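Local coordinates for protein AimR transcriptional regulator (Bacillus phage phi3T, PDB 5ZVV) that acts as a homodimeric activator of aimX transcription in the phage lysis-lysogeny switch, turned into an inactive monomer by the arbitrium peptide, at residues 321-324 against 325-328; 354-357 against 358-361; 336-340 against 341-345. All blocks are in the same frame, centred on the assembly; numbering follows the deposited sequence.

Contact 1: residues 321-324 against 325-328; sequences DQDE and NELG
The carboxylates of Asp-323 and Glu-326 meet with their planes turned 45° apart, and the side chains cross at about a right angle. Glu-326 OE1 takes the backbone N-H of Asp-323 on its anti side, N to OE1 2.9 Å, with the donor 24° out of the carboxylate plane. Asp-323 OD1 receives the Glu-326 N-H nearly along its own C-O axis, at 2.9 Å from Glu-326 N. The amide of Gln-322 lays its NE2 against the methyl CD2 of Leu-327, 3.6 Å away, while its OE1 bonds to Gln-295.

The reciprocal pair is a capping box at the start of helix 324-338. Asp suits the N-cap because its short carboxylate accepts a first-turn N-H; CG between backbone N and carbonyl carbon (chi1 68°) brings OD1 to Glu-326 N. Glu is long enough to reach back from the third position. The price is a like-charge approach, Asp-323 OD1 to Glu-326 OE1 3.3 Å, probably eased by the two N-H groups and the helix dipole. The bond from Leu-327 N to Asp-323 O, 2.8 Å, opens the helical pattern; Leu-327 CG lies 3.2 Å from Asp-323 O, and the side chain packs on Tyr-350.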
loop_
_atom_site.group_PDB
_atom_site.type_symbol
_atom_site.label_atom_id
_atom_site.label_comp_id
_atom_site.label_asym_id
_atom_site.label_seq_id
_atom_site.Cartn_x
_atom_site.Cartn_y
_atom_site.Cartn_z
ATOM N N ASP A 321 -0.254 -17.237 17.732
ATOM C CA ASP A 321 -0.434 -15.984 17.000
ATOM C C ASP A 321 -0.370 -16.263 15.496
ATOM O O ASP A 321 0.591 -15.931 14.800
ATOM C CB ASP A 321 0.612 -14.964 17.432
ATOM C CG ASP A 321 0.361 -13.586 16.855
ATOM O OD1 ASP A 321 -0.718 -13.370 16.269
ATOM O OD2 ASP A 321 1.249 -12.717 16.988
ATOM N N GLN A 322 -1.436 -16.887 14.998
ATOM C CA GLN A 322 -1.577 -17.128 13.567
ATOM C C GLN A 322 -1.951 -15.837 12.851
ATOM O O GLN A 322 -2.821 -15.093 13.309
ATOM C CB GLN A 322 -2.651 -18.185 13.305
ATOM C CG GLN A 322 -2.415 -19.522 13.982
ATOM C CD GLN A 322 -3.444 -20.565 13.584
ATOM O OE1 GLN A 322 -3.195 -21.399 12.712
ATOM N NE2 GLN A 322 -4.608 -20.526 14.227
ATOM N N ASP A 323 -1.297 -15.570 11.720
ATOM C CA ASP A 323 -1.680 -14.413 10.925
ATOM C C ASP A 323 -2.908 -14.753 10.080
ATOM O O ASP A 323 -3.452 -15.858 10.146
ATOM C CB ASP A 323 -0.499 -13.910 10.083
ATOM C CG ASP A 323 -0.074 -14.877 8.978
ATOM O OD1 ASP A 323 -0.779 -15.866 8.698
ATOM O OD2 ASP A 323 0.991 -14.632 8.374
ATOM N N GLU A 324 -3.348 -13.795 9.264
ATOM C CA GLU A 324 -4.642 -13.939 8.603
ATOM C C GLU A 324 -4.616 -15.028 7.532
ATOM O O GLU A 324 -5.593 -15.767 7.376
ATOM C CB GLU A 324 -5.074 -12.595 8.021
ATOM C CG GLU A 324 -5.179 -11.503 9.081
ATOM C CD GLU A 324 -5.455 -10.136 8.498
ATOM O OE1 GLU A 324 -6.574 -9.616 8.695
ATOM O OE2 GLU A 324 -4.550 -9.582 7.837
ATOM N N ASN A 325 -3.512 -15.146 6.790
ATOM C CA ASN A 325 -3.387 -16.216 5.800
ATOM C C ASN A 325 -3.401 -17.585 6.478
ATOM O O ASN A 325 -4.170 -18.488 6.099
ATOM C CB ASN A 325 -2.101 -16.006 4.995
ATOM C CG ASN A 325 -2.068 -16.809 3.709
ATOM O OD1 ASN A 325 -1.381 -17.825 3.619
ATOM N ND2 ASN A 325 -2.803 -16.349 2.702
ATOM N N GLU A 326 -2.557 -17.747 7.504
ATOM C CA GLU A 326 -2.586 -18.950 8.325
ATOM C C GLU A 326 -3.975 -19.209 8.883
ATOM O O GLU A 326 -4.365 -20.366 9.057
ATOM C CB GLU A 326 -1.574 -18.834 9.468
ATOM C CG GLU A 326 -0.121 -18.938 9.031
ATOM C CD GLU A 326 0.848 -18.484 10.105
ATOM O OE1 GLU A 326 0.413 -17.788 11.046
ATOM O OE2 GLU A 326 2.047 -18.824 10.009
ATOM N N LEU A 327 -4.738 -18.151 9.171
ATOM C CA LEU A 327 -6.101 -18.348 9.650
ATOM C C LEU A 327 -7.024 -18.819 8.535
ATOM O O LEU A 327 -7.984 -19.551 8.800
ATOM C CB LEU A 327 -6.628 -17.063 10.283
ATOM C CG LEU A 327 -6.131 -16.823 11.708
ATOM C CD1 LEU A 327 -6.667 -15.510 12.257
ATOM C CD2 LEU A 327 -6.523 -17.989 12.604
ATOM N N GLY A 328 -6.755 -18.415 7.293
ATOM C CA GLY A 328 -7.503 -18.965 6.175
ATOM C C GLY A 328 -7.323 -20.465 6.059
ATOM O O GLY A 328 -8.299 -21.221 5.962
#

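Contact 2: residues 354-357 against 358-361; sequences SDDK and YFIQ
From Asp-356 the chain runs extended, then bends through Lys-357 and Tyr-358, so that the N-H groups of Tyr-358 and Phe-359 both turn back toward the Asp-356 side chain. Just upstream, Asp-355, with positive phi, closes helix 341-353 in a Schellman motif; just downstream, Tyr-358 to Gln-361 form a type I beta turn.

Asp-356 carries the contact. Its CG is anti to the backbone N (chi1 -168°), which swings OD1 forward along the chain. Tyr-358 N, 3.0 Å from OD1, comes nearly along the C-O axis, closing an Asx turn, whereas Phe-359 N, also 3.0 Å from OD1, arrives from 50° above the carboxylate plane. The other oxygen, OD2, lies at the edge of the Phe-359 ring, 3.4 Å from CD2, with carboxylate and ring planes 82° apart. A ring edge carries slight positive charge and so suits an anion. One face of that ring holds Tyr-358 CD2 over its centre. Ile-360 sets its CB 3.6 Å from Asp-356 O, and its side chain also packs on Ile-348 and Phe-351 of the preceding helix. In the turn, Gln-361 NE2 bonds to Tyr-358 O, 2.9 Å away.

With two N-H donors on OD1 and Asn-325 ND2 on OD2, the buried carboxylate has a partner for each oxygen, which would probably stabilise its ionised form.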
loop_
_atom_site.group_PDB
_atom_site.type_symbol
_atom_site.label_atom_id
_atom_site.label_comp_id
_atom_site.label_asym_id
_atom_site.label_seq_id
_atom_site.Cartn_x
_atom_site.Cartn_y
_atom_site.Cartn_z
ATOM N N SER A 354 -5.936 -11.330 3.731
ATOM C CA SER A 354 -4.517 -11.478 3.439
ATOM C C SER A 354 -4.207 -11.311 1.958
ATOM O O SER A 354 -3.061 -11.532 1.551
ATOM C CB SER A 354 -4.009 -12.837 3.933
ATOM O OG SER A 354 -4.689 -13.907 3.301
ATOM N N ASP A 355 -5.198 -10.928 1.149
ATOM C CA ASP A 355 -4.992 -10.625 -0.269
ATOM C C ASP A 355 -4.417 -11.830 -1.012
ATOM O O ASP A 355 -3.557 -11.697 -1.885
ATOM C CB ASP A 355 -4.099 -9.392 -0.441
ATOM C CG ASP A 355 -4.219 -8.766 -1.818
ATOM O OD1 ASP A 355 -5.098 -9.192 -2.598
ATOM O OD2 ASP A 355 -3.431 -7.843 -2.118
ATOM N N ASP A 356 -4.892 -13.020 -0.652
ATOM C CA ASP A 356 -4.438 -14.273 -1.253
ATOM C C ASP A 356 -5.482 -14.697 -2.280
ATOM O O ASP A 356 -6.550 -15.201 -1.924
ATOM C CB ASP A 356 -4.230 -15.341 -0.182
ATOM C CG ASP A 356 -3.492 -16.569 -0.703
ATOM O OD1 ASP A 356 -3.575 -16.862 -1.915
ATOM O OD2 ASP A 356 -2.828 -17.248 0.109
ATOM N N LYS A 357 -5.170 -14.490 -3.556
ATOM C CA LYS A 357 -6.069 -14.842 -4.646
ATOM C C LYS A 357 -5.814 -16.239 -5.194
ATOM O O LYS A 357 -6.435 -16.623 -6.191
ATOM C CB LYS A 357 -5.954 -13.815 -5.777
ATOM C CG LYS A 357 -6.253 -12.386 -5.348
ATOM C CD LYS A 357 -6.181 -11.414 -6.516
ATOM C CE LYS A 357 -6.456 -9.985 -6.056
ATOM N NZ LYS A 357 -6.500 -9.020 -7.191
ATOM N N TYR A 358 -4.921 -17.007 -4.568
ATOM C CA TYR A 358 -4.581 -18.346 -5.039
ATOM C C TYR A 358 -5.193 -19.436 -4.164
ATOM O O TYR A 358 -5.947 -20.277 -4.657
ATOM C CB TYR A 358 -3.057 -18.511 -5.112
ATOM C CG TYR A 358 -2.622 -19.816 -5.742
ATOM C CD1 TYR A 358 -2.915 -20.096 -7.069
ATOM C CD2 TYR A 358 -1.917 -20.766 -5.013
ATOM C CE1 TYR A 358 -2.526 -21.284 -7.653
ATOM C CE2 TYR A 358 -1.520 -21.960 -5.593
ATOM C CZ TYR A 358 -1.829 -22.210 -6.913
ATOM O OH TYR A 358 -1.442 -23.391 -7.500
ATOM N N PHE A 359 -4.884 -19.437 -2.866
ATOM C CA PHE A 359 -5.356 -20.509 -1.998
ATOM C C PHE A 359 -6.800 -20.329 -1.549
ATOM O O PHE A 359 -7.346 -21.234 -0.905
ATOM C CB PHE A 359 -4.440 -20.642 -0.779
ATOM C CG PHE A 359 -3.061 -21.124 -1.120
ATOM C CD1 PHE A 359 -2.835 -22.457 -1.420
ATOM C CD2 PHE A 359 -1.992 -20.244 -1.152
ATOM C CE1 PHE A 359 -1.572 -22.905 -1.741
ATOM C CE2 PHE A 359 -0.726 -20.685 -1.471
ATOM C CZ PHE A 359 -0.513 -22.017 -1.767
ATOM N N ILE A 360 -7.437 -19.204 -1.886
ATOM C CA ILE A 360 -8.847 -19.026 -1.564
ATOM C C ILE A 360 -9.708 -20.065 -2.270
ATOM O O ILE A 360 -10.857 -20.296 -1.877
ATOM C CB ILE A 360 -9.298 -17.591 -1.915
ATOM C CG1 ILE A 360 -10.677 -17.296 -1.318
ATOM C CG2 ILE A 360 -9.302 -17.381 -3.424
ATOM C CD1 ILE A 360 -11.139 -15.873 -1.522
ATOM N N GLN A 361 -9.175 -20.715 -3.303
ATOM C CA GLN A 361 -9.932 -21.769 -3.961
ATOM C C GLN A 361 -10.085 -23.000 -3.081
ATOM O O GLN A 361 -10.962 -23.826 -3.350
ATOM C CB GLN A 361 -9.274 -22.147 -5.289
ATOM C CG GLN A 361 -7.860 -22.685 -5.166
ATOM C CD GLN A 361 -7.213 -22.923 -6.518
ATOM O OE1 GLN A 361 -7.614 -23.819 -7.262
ATOM N NE2 GLN A 361 -6.212 -22.113 -6.847
#

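Contact 3: residues 336-340 against 341-345; sequences LISQD and KTDYY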
loop_
_atom_site.group_PDB
_atom_site.type_symbol
_atom_site.label_atom_id
_atom_site.label_comp_id
_atom_site.label_asym_id
_atom_site.label_seq_id
_atom_site.Cartn_x
_atom_site.Cartn_y
_atom_site.Cartn_z
ATOM N N LEU A 336 -12.984 -28.741 7.122
ATOM C CA LEU A 336 -12.833 -30.138 6.728
ATOM C C LEU A 336 -13.299 -31.072 7.837
ATOM O O LEU A 336 -13.924 -32.103 7.567
ATOM C CB LEU A 336 -11.381 -30.435 6.354
ATOM C CG LEU A 336 -10.904 -29.912 4.999
ATOM C CD1 LEU A 336 -9.460 -30.319 4.750
ATOM C CD2 LEU A 336 -11.804 -30.417 3.884
ATOM N N ILE A 337 -13.016 -30.721 9.093
ATOM C CA ILE A 337 -13.466 -31.558 10.201
ATOM C C ILE A 337 -14.967 -31.402 10.419
ATOM O O ILE A 337 -15.715 -32.387 10.440
ATOM C CB ILE A 337 -12.672 -31.227 11.478
ATOM C CG1 ILE A 337 -11.240 -31.756 11.368
ATOM C CG2 ILE A 337 -13.375 -31.790 12.710
ATOM C CD1 ILE A 337 -10.373 -31.424 12.564
ATOM N N SER A 338 -15.434 -30.162 10.568
ATOM C CA SER A 338 -16.806 -29.917 10.998
ATOM C C SER A 338 -17.818 -30.112 9.877
ATOM O O SER A 338 -18.984 -30.414 10.153
ATOM C CB SER A 338 -16.938 -28.499 11.553
ATOM O OG SER A 338 -16.891 -27.541 10.508
ATOM N N GLN A 339 -17.399 -29.936 8.621
ATOM C CA GLN A 339 -18.310 -29.880 7.475
ATOM C C GLN A 339 -19.365 -28.791 7.648
ATOM O O GLN A 339 -20.465 -28.882 7.099
ATOM C CB GLN A 339 -18.975 -31.234 7.212
ATOM C CG GLN A 339 -18.026 -32.293 6.687
ATOM C CD GLN A 339 -18.739 -33.568 6.288
ATOM O OE1 GLN A 339 -19.693 -33.991 6.941
ATOM N NE2 GLN A 339 -18.284 -34.184 5.203
ATOM N N ASP A 340 -19.036 -27.757 8.415
ATOM C CA ASP A 340 -19.906 -26.609 8.619
ATOM C C ASP A 340 -19.475 -25.493 7.675
ATOM O O ASP A 340 -18.294 -25.130 7.636
ATOM C CB ASP A 340 -19.846 -26.144 10.075
ATOM C CG ASP A 340 -20.937 -25.155 10.421
ATOM O OD1 ASP A 340 -21.673 -24.727 9.507
ATOM O OD2 ASP A 340 -21.056 -24.800 11.611
ATOM N N LYS A 341 -20.435 -24.952 6.920
ATOM C CA LYS A 341 -20.101 -23.983 5.879
ATOM C C LYS A 341 -19.544 -22.687 6.455
ATOM O O LYS A 341 -18.805 -21.975 5.764
ATOM C CB LYS A 341 -21.329 -23.694 5.016
ATOM C CG LYS A 341 -21.748 -24.847 4.116
ATOM C CD LYS A 341 -22.975 -24.483 3.291
ATOM C CE LYS A 341 -23.342 -25.590 2.315
ATOM N NZ LYS A 341 -24.558 -25.247 1.524
ATOM N N THR A 342 -19.878 -22.362 7.708
ATOM C CA THR A 342 -19.388 -21.117 8.293
ATOM C C THR A 342 -17.871 -21.120 8.435
ATOM O O THR A 342 -17.237 -20.062 8.348
ATOM C CB THR A 342 -20.049 -20.863 9.651
ATOM O OG1 THR A 342 -19.506 -19.668 10.229
ATOM C CG2 THR A 342 -19.806 -22.018 10.600
ATOM N N ASP A 343 -17.271 -22.294 8.648
ATOM C CA ASP A 343 -15.818 -22.371 8.726
ATOM C C ASP A 343 -15.181 -22.065 7.377
ATOM O O ASP A 343 -14.147 -21.389 7.310
ATOM C CB ASP A 343 -15.393 -23.751 9.226
ATOM C CG ASP A 343 -15.716 -23.964 10.689
ATOM O OD1 ASP A 343 -15.622 -22.988 11.462
ATOM O OD2 ASP A 343 -16.063 -25.103 11.067
ATOM N N TYR A 344 -15.786 -22.553 6.292
ATOM C CA TYR A 344 -15.305 -22.202 4.960
ATOM C C TYR A 344 -15.537 -20.727 4.654
ATOM O O TYR A 344 -14.722 -20.104 3.962
ATOM C CB TYR A 344 -15.977 -23.090 3.914
ATOM C CG TYR A 344 -15.654 -24.559 4.080
ATOM C CD1 TYR A 344 -14.337 -24.999 4.140
ATOM C CD2 TYR A 344 -16.665 -25.506 4.196
ATOM C CE1 TYR A 344 -14.036 -26.341 4.296
ATOM C CE2 TYR A 344 -16.374 -26.851 4.352
ATOM C CZ TYR A 344 -15.058 -27.261 4.405
ATOM O OH TYR A 344 -14.762 -28.598 4.557
ATOM N N TYR A 345 -16.627 -20.150 5.169
ATOM C CA TYR A 345 -16.852 -18.716 5.015
ATOM C C TYR A 345 -15.755 -17.916 5.707
ATOM O O TYR A 345 -15.211 -16.961 5.139
ATOM C CB TYR A 345 -18.226 -18.334 5.571
ATOM C CG TYR A 345 -19.396 -19.032 4.906
ATOM C CD1 TYR A 345 -19.295 -19.523 3.609
ATOM C CD2 TYR A 345 -20.602 -19.195 5.576
ATOM C CE1 TYR A 345 -20.362 -20.159 3.000
ATOM C CE2 TYR A 345 -21.673 -19.830 4.975
ATOM C CZ TYR A 345 -21.547 -20.309 3.688
ATOM O OH TYR A 345 -22.610 -20.942 3.086
#
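The hydroxyl of Ser-338 donates to Asp-343 OD2, a short bond of 2.6 Å from OG that meets the carboxylate oxygen nearly along its C-O axis. The same OG accepts from the backbone N of Asp-340, 3.0 Å away, making an ST turn. The torsion that puts OG between the backbone N and carbonyl carbon (chi1 73°) turns it back beside its own helix, where Lys-334 O is a further partner. Serine suits the place because one small hydroxyl can both donate to Asp-343 and accept from Asp-340 N close to the backbone. On the far side of the bend, Asp-340 is the N-cap of the next helix: its OD1 takes the N-H of Thr-342 in a straight but weak bond, 3.5 Å from Thr-342 N. Its carbonyl O accepts from Asp-343 N at 3.2 Å, with the donor well above the carbonyl plane.

Methyl groups make van der Waals contacts with polar atoms. Thr-342 CG2 lies 3.2 Å from Asp-340 OD2, while Thr-342 OG1 is held by Lys-346. Tyr-344 reaches back across the bend, its side chain at about a right angle to that of Leu-336, and its OH touches Leu-336 CD2 at 3.5 Å. Tyr-344 OH comes closer still to Leu-336 N, 3.1 Å, but at an angle too poor for a hydrogen bond. Both side chains also pack on Gln-366 of helix 361-369.

As to charge, Asp-340 OD2 and Asp-343 OD2 are near but not touching, 5.0 Å apart, probably eased by Ser-338 and a weak, long ion pair of Asp-343 with Lys-346.

Gln-339, with positive phi (56°), ends helix 324-338, and Asp-340 caps the start of the next. This tight reversal joins two nearly antiparallel helices into an alpha-alpha hairpin, as expected of the TPR-like superhelical fold to which this family belongs.

Along the chain the order is contact 1, contact 3, contact 2. Contact 1 starts helix 324-338, contact 3 makes the bend from that helix into helix 341-353, and contact 2 leads from the second helix toward helix 361-369. Because the hairpin doubles back, contacts 1 and 2 lie at its open end, with centres about 12 Å apart, and touch through Asn-325, which bonds to Ser-354 and Asp-356. Contact 3 sits at the closed end, its centre about 16 Å from contact 1 and 17 Å from contact 2. There Tyr-345 packs on Leu-379 of the second subunit, consistent with the bend bordering the interface lost when the arbitrium peptide turns the active dimer into an inactive monomer.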